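Local atomic coordinates of N-acetylmuramoyl-L-alanine amidase domain-containing protein SAOUHSC_02979 (Staphylococcus aureus, PDB entry 5T1Q), a protein that probably cleaves bonds of the bacterial cell wall, this piece joining a glucosaminidase-like domain of lysozyme type to a C-terminal CHAP domain. Residues 62-65 with 66-70; 209-213 with 214-218; 343-346 with 347-351. All coordinates share one frame; numbering follows the deposited sequence.

Contact 1: 62-65 with 66-70; sequences QFVK and SIAKD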
# COMPACT_ATOMS: atom_id res chain seq x y z
N GLN A 62 -1.80 -6.56 -15.68
CA GLN A 62 -0.64 -7.10 -16.40
C GLN A 62 0.30 -7.88 -15.46
O GLN A 62 0.88 -8.89 -15.87
CB GLN A 62 0.11 -5.99 -17.14
CG GLN A 62 -0.72 -5.29 -18.22
CD GLN A 62 -1.16 -6.24 -19.33
OE1 GLN A 62 -0.37 -7.06 -19.82
NE2 GLN A 62 -2.41 -6.10 -19.76
N PHE A 63 0.44 -7.44 -14.22
CA PHE A 63 1.27 -8.15 -13.25
C PHE A 63 0.67 -9.53 -12.95
O PHE A 63 1.40 -10.51 -12.82
CB PHE A 63 1.41 -7.32 -11.97
CG PHE A 63 2.15 -8.03 -10.87
CD1 PHE A 63 3.54 -8.12 -10.89
CD2 PHE A 63 1.45 -8.60 -9.81
CE1 PHE A 63 4.22 -8.76 -9.87
CE2 PHE A 63 2.13 -9.24 -8.78
CZ PHE A 63 3.52 -9.32 -8.81
N VAL A 64 -0.65 -9.60 -12.85
CA VAL A 64 -1.33 -10.87 -12.63
C VAL A 64 -1.02 -11.83 -13.79
O VAL A 64 -0.72 -13.00 -13.56
CB VAL A 64 -2.86 -10.68 -12.47
CG1 VAL A 64 -3.59 -12.02 -12.55
CG2 VAL A 64 -3.18 -10.00 -11.15
N LYS A 65 -1.06 -11.32 -15.03
CA LYS A 65 -0.77 -12.16 -16.20
C LYS A 65 0.68 -12.62 -16.26
O LYS A 65 0.97 -13.69 -16.77
CB LYS A 65 -1.11 -11.44 -17.51
CG LYS A 65 -2.58 -11.15 -17.73
CD LYS A 65 -2.75 -10.42 -19.05
CE LYS A 65 -4.19 -10.01 -19.33
NZ LYS A 65 -4.30 -9.31 -20.64
N SER A 66 1.59 -11.80 -15.73
CA SER A 66 3.02 -12.15 -15.74
C SER A 66 3.35 -13.33 -14.82
O SER A 66 4.40 -13.94 -14.98
CB SER A 66 3.88 -10.96 -15.31
OG SER A 66 3.76 -10.71 -13.91
N ILE A 67 2.47 -13.63 -13.85
CA ILE A 67 2.73 -14.73 -12.89
C ILE A 67 1.57 -15.71 -12.65
O ILE A 67 1.74 -16.66 -11.89
CB ILE A 67 3.18 -14.19 -11.51
CG1 ILE A 67 2.05 -13.40 -10.83
CG2 ILE A 67 4.44 -13.35 -11.66
CD1 ILE A 67 2.39 -12.95 -9.43
N ALA A 68 0.41 -15.50 -13.28
CA ALA A 68 -0.75 -16.38 -13.05
C ALA A 68 -0.46 -17.84 -13.43
O ALA A 68 -0.93 -18.76 -12.74
CB ALA A 68 -1.98 -15.89 -13.79
N LYS A 69 0.31 -18.05 -14.49
CA LYS A 69 0.63 -19.41 -14.93
C LYS A 69 1.52 -20.11 -13.91
O LYS A 69 1.22 -21.23 -13.51
CB LYS A 69 1.29 -19.44 -16.32
CG LYS A 69 1.56 -20.86 -16.79
CD LYS A 69 2.15 -20.93 -18.18
CE LYS A 69 2.46 -22.38 -18.52
NZ LYS A 69 3.19 -22.50 -19.81
N ASP A 70 2.61 -19.47 -13.50
CA ASP A 70 3.52 -20.06 -12.53
C ASP A 70 2.84 -20.26 -11.17
O ASP A 70 3.05 -21.29 -10.52
CB ASP A 70 4.82 -19.25 -12.40
CG ASP A 70 5.72 -19.35 -13.65
OD1 ASP A 70 5.62 -20.34 -14.40
OD2 ASP A 70 6.56 -18.44 -13.86
O HOH W 1 1.50 -16.29 -16.46
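With chi1 of Phe63 at 175°, CG stands anti to the backbone N, on the side of the carbonyl carbon, while chi1 of Ile67, 66°, sets CG1 between its own N and carbonyl carbon; the two side chains of this i to i+4 pair on helix 58-78 therefore cross at a slant. CD1 of Ile67 reaches CE2 of Phe63 at 3.8 Å, and both residues turn to helix 82-93, where Ala89 meets them, so large apolar groups suit this buried face. On the neighbouring face the small Ala68 lies beside Val64, a place where Phe211 can come close to both. The helix is irregular here. Ile67 N donates to Val64 O at 3.3 Å, a three-residue step, with the donor well above the carbonyl plane, and the bond from Ile67 N to Phe63 O is weak. Water 1 bridges the interruption, donating to Lys65 O and accepting from Lys69 N, whose backbone lacks a bond to the preceding turn. Serine fits the exposed side because its short hydroxyl can fold back on the chain: Ser66 OG donates to Phe63 O at 2.6 Å, tilted 21° from the carbonyl plane.

Contact 2: 209-213 with 214-218; sequences TQFDD and ERMPD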
# COMPACT_ATOMS: atom_id res chain seq x y z
N THR A 209 -9.55 -16.55 -7.71
CA THR A 209 -9.91 -17.96 -7.48
C THR A 209 -9.93 -18.75 -8.79
O THR A 209 -9.79 -19.97 -8.78
CB THR A 209 -11.28 -18.13 -6.81
OG1 THR A 209 -12.28 -17.47 -7.60
CG2 THR A 209 -11.28 -17.55 -5.40
N GLN A 210 -10.08 -18.05 -9.91
CA GLN A 210 -10.11 -18.71 -11.20
C GLN A 210 -8.77 -19.42 -11.50
O GLN A 210 -8.66 -20.14 -12.49
CB GLN A 210 -10.47 -17.73 -12.32
CG GLN A 210 -9.33 -16.84 -12.80
CD GLN A 210 -9.79 -15.82 -13.83
OE1 GLN A 210 -9.55 -15.99 -15.03
NE2 GLN A 210 -10.49 -14.78 -13.38
N PHE A 211 -7.76 -19.20 -10.65
CA PHE A 211 -6.45 -19.85 -10.79
C PHE A 211 -6.21 -20.93 -9.72
O PHE A 211 -5.11 -21.48 -9.63
CB PHE A 211 -5.33 -18.79 -10.72
CG PHE A 211 -5.50 -17.67 -11.71
CD1 PHE A 211 -5.36 -17.90 -13.08
CD2 PHE A 211 -5.79 -16.38 -11.28
CE1 PHE A 211 -5.52 -16.87 -13.99
CE2 PHE A 211 -5.94 -15.34 -12.19
CZ PHE A 211 -5.81 -15.59 -13.54
N ASP A 212 -7.24 -21.23 -8.92
CA ASP A 212 -7.14 -22.24 -7.87
C ASP A 212 -7.52 -23.64 -8.33
O ASP A 212 -7.13 -24.61 -7.70
CB ASP A 212 -8.03 -21.86 -6.67
CG ASP A 212 -7.50 -20.66 -5.88
OD1 ASP A 212 -6.30 -20.33 -6.02
OD2 ASP A 212 -8.28 -20.07 -5.10
N ASP A 213 -8.26 -23.74 -9.43
CA ASP A 213 -8.73 -25.03 -9.94
C ASP A 213 -7.69 -25.77 -10.78
O ASP A 213 -6.65 -25.21 -11.16
CB ASP A 213 -10.03 -24.81 -10.73
CG ASP A 213 -11.17 -24.29 -9.86
OD1 ASP A 213 -11.13 -24.48 -8.63
OD2 ASP A 213 -12.11 -23.70 -10.42
N GLU A 214 -8.01 -27.03 -11.08
CA GLU A 214 -7.13 -27.95 -11.81
C GLU A 214 -6.69 -27.41 -13.16
O GLU A 214 -5.49 -27.31 -13.43
CB GLU A 214 -7.83 -29.31 -12.00
CG GLU A 214 -8.07 -30.12 -10.72
CD GLU A 214 -8.96 -29.42 -9.69
OE1 GLU A 214 -9.71 -28.49 -10.05
OE2 GLU A 214 -8.89 -29.82 -8.50
N ARG A 215 -7.65 -27.07 -14.01
CA ARG A 215 -7.32 -26.51 -15.31
C ARG A 215 -7.32 -25.01 -15.19
O ARG A 215 -8.23 -24.42 -14.60
CB ARG A 215 -8.28 -26.98 -16.41
CG ARG A 215 -8.33 -28.50 -16.58
CD ARG A 215 -8.59 -28.92 -18.02
NE ARG A 215 -9.73 -28.22 -18.63
CZ ARG A 215 -10.11 -28.38 -19.90
NH1 ARG A 215 -11.16 -27.70 -20.36
NH2 ARG A 215 -9.47 -29.22 -20.71
N MSE A 216 -6.28 -24.39 -15.73
CA MSE A 216 -6.19 -22.96 -15.69
C MSE A 216 -6.94 -22.39 -16.87
O MSE A 216 -6.90 -22.99 -17.95
CB MSE A 216 -4.75 -22.53 -15.79
CG MSE A 216 -4.65 -21.19 -15.10
SE MSE A 216 -2.87 -20.55 -15.50
CE MSE A 216 -3.30 -18.77 -16.23
N PRO A 217 -7.60 -21.25 -16.69
CA PRO A 217 -8.33 -20.64 -17.81
C PRO A 217 -7.42 -19.96 -18.82
O PRO A 217 -6.19 -19.90 -18.64
CB PRO A 217 -9.22 -19.59 -17.14
CG PRO A 217 -9.38 -20.04 -15.75
CD PRO A 217 -8.13 -20.78 -15.39
N ASP A 218 -8.05 -19.41 -19.85
CA ASP A 218 -7.37 -18.67 -20.90
C ASP A 218 -7.13 -17.25 -20.37
O ASP A 218 -8.06 -16.56 -19.96
CB ASP A 218 -8.25 -18.65 -22.16
CG ASP A 218 -7.64 -17.87 -23.33
OD1 ASP A 218 -6.53 -17.31 -23.20
OD2 ASP A 218 -8.29 -17.81 -24.39
O HOH W 2 -7.97 -16.18 -17.25
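Met216, a selenomethionine, lies against Phe211 where the loop between helices 195-205 and 222-225 doubles back on itself. From CB the chain runs outward to CG, which sits in the plane of the Phe211 ring at its edge, 3.9 Å from CD1. The selenium that follows passes close to the backbone of Lys69 on helix 58-78. A bend at chi3, 127°, then carries the terminal CE back to the ring, 3.7 Å from Phe211 CE1. A long, flexible, apolar chain suits this place, since it can follow the ring and reach the helix as well. One face of the same ring is covered by CG of its neighbour Gln210, 3.6 Å above the plane and over the centre. Across the loop, Pro217 sets its ring against Gln210, with CD 3.0 Å from Gln210 O; having no N-H, the proline offers that carbonyl no backbone donor. The amide of Gln210 is held at both ends: NE2 donates to Gln207 O, while OE1 receives a bond from water 2, 2.7 Å away, which also donates to Asp218 O. The two arms are thus joined by apolar packing and one bridging water, with the like charges of Asp213 and Glu214 at the exposed bend, where solvent can probably screen them.

Contact 3: 343-346 with 347-351; sequences RTIN and AAAAE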
# COMPACT_ATOMS: atom_id res chain seq x y z
N ARG A 343 -12.09 13.10 5.43
CA ARG A 343 -12.82 13.68 6.55
C ARG A 343 -13.16 15.12 6.27
O ARG A 343 -12.71 15.68 5.28
CB ARG A 343 -12.00 13.57 7.86
CG ARG A 343 -10.62 14.20 7.81
CD ARG A 343 -9.82 13.86 9.07
NE ARG A 343 -8.41 14.23 8.90
CZ ARG A 343 -7.73 15.14 9.60
NH1 ARG A 343 -8.25 15.80 10.62
NH2 ARG A 343 -6.45 15.34 9.29
N THR A 344 -13.93 15.71 7.17
CA THR A 344 -14.32 17.10 7.08
C THR A 344 -13.63 17.89 8.19
O THR A 344 -13.63 17.48 9.35
CB THR A 344 -15.85 17.25 7.25
OG1 THR A 344 -16.49 16.63 6.15
CG2 THR A 344 -16.27 18.74 7.32
N ILE A 345 -13.05 19.03 7.82
CA ILE A 345 -12.41 19.92 8.77
C ILE A 345 -13.34 21.10 8.93
O ILE A 345 -13.71 21.72 7.93
CB ILE A 345 -11.04 20.42 8.24
CG1 ILE A 345 -10.07 19.25 7.97
CG2 ILE A 345 -10.44 21.45 9.20
CD1 ILE A 345 -9.71 18.42 9.20
N ASN A 346 -13.70 21.45 10.17
CA ASN A 346 -14.63 22.56 10.42
C ASN A 346 -14.08 23.90 9.91
O ASN A 346 -12.86 24.07 9.73
CB ASN A 346 -15.14 22.61 11.88
CG ASN A 346 -14.04 22.88 12.92
OD1 ASN A 346 -13.67 21.97 13.68
ND2 ASN A 346 -13.54 24.12 12.99
N ALA A 347 -15.00 24.84 9.68
CA ALA A 347 -14.69 26.16 9.11
C ALA A 347 -13.62 26.94 9.86
O ALA A 347 -12.70 27.47 9.24
CB ALA A 347 -15.95 27.00 9.00
N ALA A 348 -13.75 27.01 11.19
CA ALA A 348 -12.80 27.76 12.00
C ALA A 348 -11.39 27.17 11.90
O ALA A 348 -10.43 27.90 11.74
CB ALA A 348 -13.28 27.85 13.45
N ALA A 349 -11.27 25.84 11.90
CA ALA A 349 -9.97 25.19 11.74
C ALA A 349 -9.42 25.34 10.30
O ALA A 349 -8.22 25.57 10.11
CB ALA A 349 -10.06 23.72 12.11
N ALA A 350 -10.29 25.18 9.31
CA ALA A 350 -9.89 25.28 7.89
C ALA A 350 -9.29 26.62 7.54
O ALA A 350 -8.35 26.68 6.75
CB ALA A 350 -11.07 25.00 6.99
N GLU A 351 -9.81 27.68 8.13
CA GLU A 351 -9.30 29.03 7.85
C GLU A 351 -7.89 29.27 8.40
O GLU A 351 -7.27 30.29 8.10
CB GLU A 351 -10.31 30.07 8.36
CG GLU A 351 -11.59 30.00 7.53
CD GLU A 351 -12.76 30.74 8.12
OE1 GLU A 351 -13.91 30.36 7.79
OE2 GLU A 351 -12.55 31.71 8.90
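The end of strand 339-345 turns directly into the short helix 347-350 within the CHAP domain, with Asn346 at the N-cap position between them. Ile345, the last strand residue, meets the first turn through a single branch: chi1 of -60° sends CG2 opposite the backbone N, and this methyl lies 3.7 Å from Ala349 CB and 4.2 Å from Ala350 CB. A branched aliphatic residue suits such a junction, since CG2 serves the helix while the side chain as a whole packs on Ile327 and Ile329 of the adjacent strand and on Phe301. The alanines suit it equally, because the methyls of Ala349 and Ala350 meet Ile345 CG2 without longer chains between. Asn346 O accepts the N-H of Ala350 N at 2.8 Å, with an N-H...O angle of 161° and the donor nearly in line with C=O, an i to i+4 bond at the start of the helix. Ala347 O continues the pattern by accepting from Glu351 N, and Ala350 O is hydrogen-bonded to the hydroxyl of Tyr355 on strand 354-357. The Ile345 side chain lies about 6 Å from a bound sodium ion. Farther back on the strand, Arg343 forms a salt bridge with Glu331, whose placement is consistent with a Cys-His-Glu triad as in other CHAP domains. The junction therefore combines one well-aligned backbone bond with methyl contacts, and this pairing probably helps fix how the helix leaves the strand.

Overall arrangement
Contacts 1 and 2 belong to one region: Phe211 and the selenium of Met216 from residues 209-218 pack on Val64, Ala68 and Lys69 of helix 58-78, so the loop is laid on the helix by apolar groups. Contact 3 stands apart in the CHAP domain, on the other side of the chain's centre, its centre about 45 Å from that of contact 1 and 50 Å from that of contact 2. All three are partly buried, mixing buried apolar residues with exposed ones. Helix bonds and a water bridge shape contact 1, contact 2 relies on packing and water without a direct polar link between its arms, and contact 3 turns on an N-terminal helix bond.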